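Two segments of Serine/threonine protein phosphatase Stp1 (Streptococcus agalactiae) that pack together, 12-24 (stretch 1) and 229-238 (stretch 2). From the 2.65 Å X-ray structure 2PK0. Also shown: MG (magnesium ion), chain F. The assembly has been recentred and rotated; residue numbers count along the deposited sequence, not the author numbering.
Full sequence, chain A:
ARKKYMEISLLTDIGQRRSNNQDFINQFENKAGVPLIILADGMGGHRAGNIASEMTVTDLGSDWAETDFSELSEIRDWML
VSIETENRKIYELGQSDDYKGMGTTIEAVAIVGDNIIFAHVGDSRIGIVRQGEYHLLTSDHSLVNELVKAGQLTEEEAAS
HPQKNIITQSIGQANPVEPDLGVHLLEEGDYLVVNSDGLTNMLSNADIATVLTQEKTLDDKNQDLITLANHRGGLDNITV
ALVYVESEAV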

# COMPACT_ATOMS: atom_id res chain seq x y z
N THR A 12 0.54 -8.01 9.30
CA THR A 12 1.14 -8.73 8.19
C THR A 12 1.09 -10.24 8.43
O THR A 12 1.13 -10.69 9.57
CB THR A 12 2.60 -8.29 7.87
OG1 THR A 12 3.03 -8.95 6.68
CG2 THR A 12 3.56 -8.64 9.00
N ASP A 13 0.97 -11.00 7.34
CA ASP A 13 0.96 -12.46 7.38
C ASP A 13 1.74 -13.02 6.21
O ASP A 13 1.69 -12.50 5.10
CB ASP A 13 -0.47 -13.01 7.36
CG ASP A 13 -0.51 -14.48 7.75
OD1 ASP A 13 -0.70 -14.77 8.95
OD2 ASP A 13 -0.34 -15.35 6.88
N ILE A 14 2.42 -14.13 6.47
CA ILE A 14 3.29 -14.73 5.49
C ILE A 14 2.49 -15.35 4.35
O ILE A 14 2.91 -15.27 3.21
CB ILE A 14 4.30 -15.74 6.18
CG1 ILE A 14 5.46 -16.11 5.26
CG2 ILE A 14 3.61 -17.00 6.72
CD1 ILE A 14 6.58 -16.77 6.03
N GLY A 15 1.31 -15.90 4.67
CA GLY A 15 0.50 -16.67 3.72
C GLY A 15 0.71 -18.17 3.86
O GLY A 15 1.74 -18.61 4.37
N GLN A 16 -0.27 -18.95 3.40
CA GLN A 16 -0.22 -20.42 3.44
C GLN A 16 0.92 -20.99 2.64
O GLN A 16 1.64 -21.87 3.12
CB GLN A 16 -1.52 -21.01 2.87
CG GLN A 16 -2.67 -20.99 3.82
CD GLN A 16 -2.53 -22.03 4.89
OE1 GLN A 16 -2.64 -21.75 6.08
NE2 GLN A 16 -2.27 -23.26 4.46
N ARG A 17 1.12 -20.48 1.44
CA ARG A 17 2.01 -21.12 0.48
C ARG A 17 3.44 -20.59 0.39
O ARG A 17 4.18 -21.01 -0.48
CB ARG A 17 1.37 -21.11 -0.91
CG ARG A 17 0.13 -21.97 -0.93
CD ARG A 17 0.52 -23.41 -1.06
NE ARG A 17 0.87 -23.68 -2.44
CZ ARG A 17 0.04 -24.25 -3.30
NH1 ARG A 17 -1.17 -24.61 -2.90
NH2 ARG A 17 0.42 -24.45 -4.55
N ARG A 18 3.83 -19.67 1.26
CA ARG A 18 5.16 -19.10 1.15
C ARG A 18 5.96 -19.14 2.45
O ARG A 18 5.39 -19.16 3.54
CB ARG A 18 5.12 -17.69 0.56
CG ARG A 18 4.74 -17.66 -0.90
CD ARG A 18 5.56 -16.66 -1.66
NE ARG A 18 4.89 -16.26 -2.90
CZ ARG A 18 5.05 -15.07 -3.48
NH1 ARG A 18 5.85 -14.16 -2.93
NH2 ARG A 18 4.39 -14.79 -4.60
N SER A 19 7.27 -19.18 2.32
CA SER A 19 8.14 -19.39 3.48
C SER A 19 8.94 -18.14 3.78
O SER A 19 9.86 -18.17 4.58
CB SER A 19 9.11 -20.52 3.20
OG SER A 19 10.00 -20.14 2.15
N ASN A 20 8.58 -17.05 3.12
CA ASN A 20 9.29 -15.81 3.31
C ASN A 20 8.33 -14.65 3.09
O ASN A 20 7.65 -14.58 2.06
CB ASN A 20 10.47 -15.75 2.34
CG ASN A 20 11.40 -14.61 2.62
OD1 ASN A 20 12.05 -14.10 1.73
ND2 ASN A 20 11.45 -14.20 3.86
N ASN A 21 8.27 -13.75 4.06
CA ASN A 21 7.43 -12.57 3.99
C ASN A 21 8.25 -11.37 3.52
O ASN A 21 8.98 -10.79 4.31
CB ASN A 21 6.84 -12.26 5.37
CG ASN A 21 5.73 -11.21 5.32
OD1 ASN A 21 5.45 -10.61 4.28
ND2 ASN A 21 5.09 -10.99 6.46
N GLN A 22 8.10 -10.97 2.26
CA GLN A 22 8.85 -9.81 1.76
C GLN A 22 8.00 -8.53 1.77
O GLN A 22 8.37 -7.52 1.16
CB GLN A 22 9.41 -10.08 0.36
CG GLN A 22 10.18 -11.39 0.20
CD GLN A 22 10.79 -11.53 -1.18
OE1 GLN A 22 10.09 -11.53 -2.20
NE2 GLN A 22 12.12 -11.66 -1.22
N ASP A 23 6.85 -8.57 2.44
CA ASP A 23 6.08 -7.35 2.66
C ASP A 23 6.62 -6.69 3.92
O ASP A 23 7.08 -7.39 4.83
CB ASP A 23 4.60 -7.67 2.90
CG ASP A 23 3.83 -8.02 1.62
OD1 ASP A 23 4.37 -7.89 0.50
OD2 ASP A 23 2.66 -8.43 1.76
N PHE A 24 6.56 -5.35 3.99
CA PHE A 24 6.80 -4.62 5.25
C PHE A 24 5.74 -3.54 5.49
O PHE A 24 5.32 -2.87 4.56
CB PHE A 24 8.21 -4.01 5.28
CG PHE A 24 8.81 -3.93 6.67
CD1 PHE A 24 9.29 -5.07 7.30
CD2 PHE A 24 8.90 -2.73 7.35
CE1 PHE A 24 9.85 -5.01 8.59
CE2 PHE A 24 9.45 -2.65 8.62
CZ PHE A 24 9.93 -3.80 9.24
MG MG F . 2.55 -9.47 -3.29
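Stretch 2, residues 229-238: ANHRGGLDNI

Stretch 2 leaves the last turn of a helix, passes through a glycine turn and straightens into a strand; it ends antiparallel to the start of stretch 1, with Ile238 beside Asp13 (CA to CA 5.2 Å) and Asn237 beside Ile14 (4.7 Å), while the glycine turn lies against Gly15 to Arg17, Gly234 beside Gly15 (4.6 Å) and Leu235 beside Arg17 (5.1 Å). Together the two segments bury 717 Å², although more than two hundred residues separate them in sequence.

Asn237 covers by far the largest area. Its backbone is extended (phi/psi -60/135), and its side chain, with chi1 in the m well, enters the loop that stretch 1 makes between its two strands. There the carboxamide bonds to three backbone groups of the loop. Asn237 ND2 donates to Ile14 O at 2.6 Å and to Asn20 O at 3.1 Å, while Asn237 OD1 accepts from Gln22 N at 2.9 Å. One side chain thus ties both ends of the loop together. Asn237 CA adds a CA-H...O contact to Ile14 O at 3.4 Å. Farther along, the carboxylate of Asp23 approaches the same residue, and water 1 lies between them, 2.7 Å from Asp23 OD1 and 3.0 Å from Asn237 O. This water is also a ligand of the magnesium ion, which Asp236 OD2 binds directly at 2.1 Å.

Ile238 continues the chain as a strand and forms an antiparallel, hydrogen-bonded pair with Asp13. Asp13 N donates to Ile238 O at 2.8 Å, and Ile238 N returns a bond to Asp13 O at 3.0 Å. The two side chains lie on the same face of the sheet, where Asp13 OD2 comes within 4.3 Å of Ile238 CD1.

At the other end, Asn230 points toward stretch 1 from the helix. Its amide spans the bend after Asp13 through two weak hydrogen bonds, from Asn230 ND2 to Asp13 OD2 at 3.3 Å and from Gln16 N to Asn230 OD1 at 3.3 Å. Asp13 OD2 also accepts from Gly15 N at 2.8 Å, so the carboxylate holds the bend from within.

Between these anchors the chains meet through glycine. Gly233, with positive phi, closes the helix in a Schellman motif, Gly233 N bonding to Asn230 O at 2.9 Å and Gly234 N to Ala229 O at 3.0 Å. Gly234 then lies close against Gly15: a CB on Gly234 would fall 2.7 Å from Gln16 N, and one on Gly15 would clash with both Gly234 O and Asp236 O. Gly234 O accepts a weak bond from Arg17 N at 3.3 Å.

Beyond the turn, Leu235 starts away from stretch 1, but its end returns to it, with Leu235 CD2 3.8 Å from Arg17 CG and over one face of the guanidinium. Arg18 NH1 forms a salt bridge with Asp236 OD1 at 3.4 Å; the oxygen lies well out of the guanidinium plane, so the attraction is one of charge alone.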

# COMPACT_ATOMS: atom_id res chain seq x y z
N ALA A 229 -8.12 -14.63 3.58
CA ALA A 229 -7.20 -14.64 2.45
C ALA A 229 -6.40 -15.93 2.41
O ALA A 229 -6.10 -16.46 1.34
CB ALA A 229 -6.29 -13.43 2.50
N ASN A 230 -6.08 -16.46 3.58
CA ASN A 230 -5.43 -17.76 3.68
C ASN A 230 -6.36 -18.90 3.26
O ASN A 230 -5.93 -19.81 2.53
CB ASN A 230 -4.87 -17.98 5.09
CG ASN A 230 -3.58 -17.21 5.33
OD1 ASN A 230 -2.75 -17.11 4.43
ND2 ASN A 230 -3.40 -16.67 6.54
N HIS A 231 -7.63 -18.83 3.70
CA HIS A 231 -8.62 -19.84 3.35
C HIS A 231 -8.85 -19.88 1.85
O HIS A 231 -8.98 -20.94 1.28
CB HIS A 231 -9.96 -19.61 4.04
CG HIS A 231 -10.03 -20.16 5.44
ND1 HIS A 231 -9.70 -21.46 5.74
CD2 HIS A 231 -10.41 -19.59 6.60
CE1 HIS A 231 -9.85 -21.66 7.04
NE2 HIS A 231 -10.28 -20.54 7.58
N ARG A 232 -8.85 -18.72 1.21
CA ARG A 232 -8.94 -18.65 -0.24
C ARG A 232 -7.69 -19.14 -0.97
O ARG A 232 -7.73 -19.33 -2.18
CB ARG A 232 -9.24 -17.23 -0.70
CG ARG A 232 -10.56 -16.68 -0.21
CD ARG A 232 -11.74 -17.43 -0.77
NE ARG A 232 -12.99 -16.88 -0.25
CZ ARG A 232 -13.63 -15.83 -0.78
NH1 ARG A 232 -14.76 -15.40 -0.24
NH2 ARG A 232 -13.12 -15.23 -1.86
N GLY A 233 -6.59 -19.32 -0.26
CA GLY A 233 -5.39 -19.88 -0.90
C GLY A 233 -4.08 -19.46 -0.28
O GLY A 233 -3.13 -20.27 -0.19
N GLY A 234 -4.02 -18.19 0.14
CA GLY A 234 -2.83 -17.61 0.76
C GLY A 234 -1.57 -17.64 -0.11
O GLY A 234 -0.46 -17.73 0.42
N LEU A 235 -1.73 -17.53 -1.43
CA LEU A 235 -0.62 -17.72 -2.35
C LEU A 235 0.47 -16.67 -2.30
O LEU A 235 1.50 -16.83 -2.94
CB LEU A 235 -1.11 -17.80 -3.79
CG LEU A 235 -2.17 -18.85 -4.13
CD1 LEU A 235 -2.41 -18.83 -5.60
CD2 LEU A 235 -1.76 -20.22 -3.69
N ASP A 236 0.27 -15.61 -1.54
CA ASP A 236 1.24 -14.54 -1.49
C ASP A 236 1.18 -13.96 -0.09
O ASP A 236 0.25 -14.26 0.65
CB ASP A 236 0.91 -13.48 -2.55
CG ASP A 236 1.99 -12.42 -2.70
OD1 ASP A 236 3.07 -12.49 -2.07
OD2 ASP A 236 1.75 -11.45 -3.45
N ASN A 237 2.19 -13.18 0.28
CA ASN A 237 2.20 -12.43 1.53
C ASN A 237 1.02 -11.47 1.56
O ASN A 237 0.74 -10.81 0.58
CB ASN A 237 3.49 -11.64 1.68
CG ASN A 237 4.74 -12.49 1.53
OD1 ASN A 237 5.73 -12.04 0.95
ND2 ASN A 237 4.70 -13.71 2.06
N ILE A 238 0.32 -11.43 2.69
CA ILE A 238 -0.83 -10.54 2.87
C ILE A 238 -0.47 -9.50 3.90
O ILE A 238 0.08 -9.85 4.93
CB ILE A 238 -2.01 -11.30 3.42
CG1 ILE A 238 -2.06 -12.71 2.82
CG2 ILE A 238 -3.26 -10.55 3.18
CD1 ILE A 238 -2.73 -13.73 3.72
O HOH W 1 2.61 -9.22 -1.14
O HOH W 2 5.94 -9.65 -0.81
O HOH W 3 4.61 -10.20 -3.08
O HOH W 4 3.21 -9.54 -5.34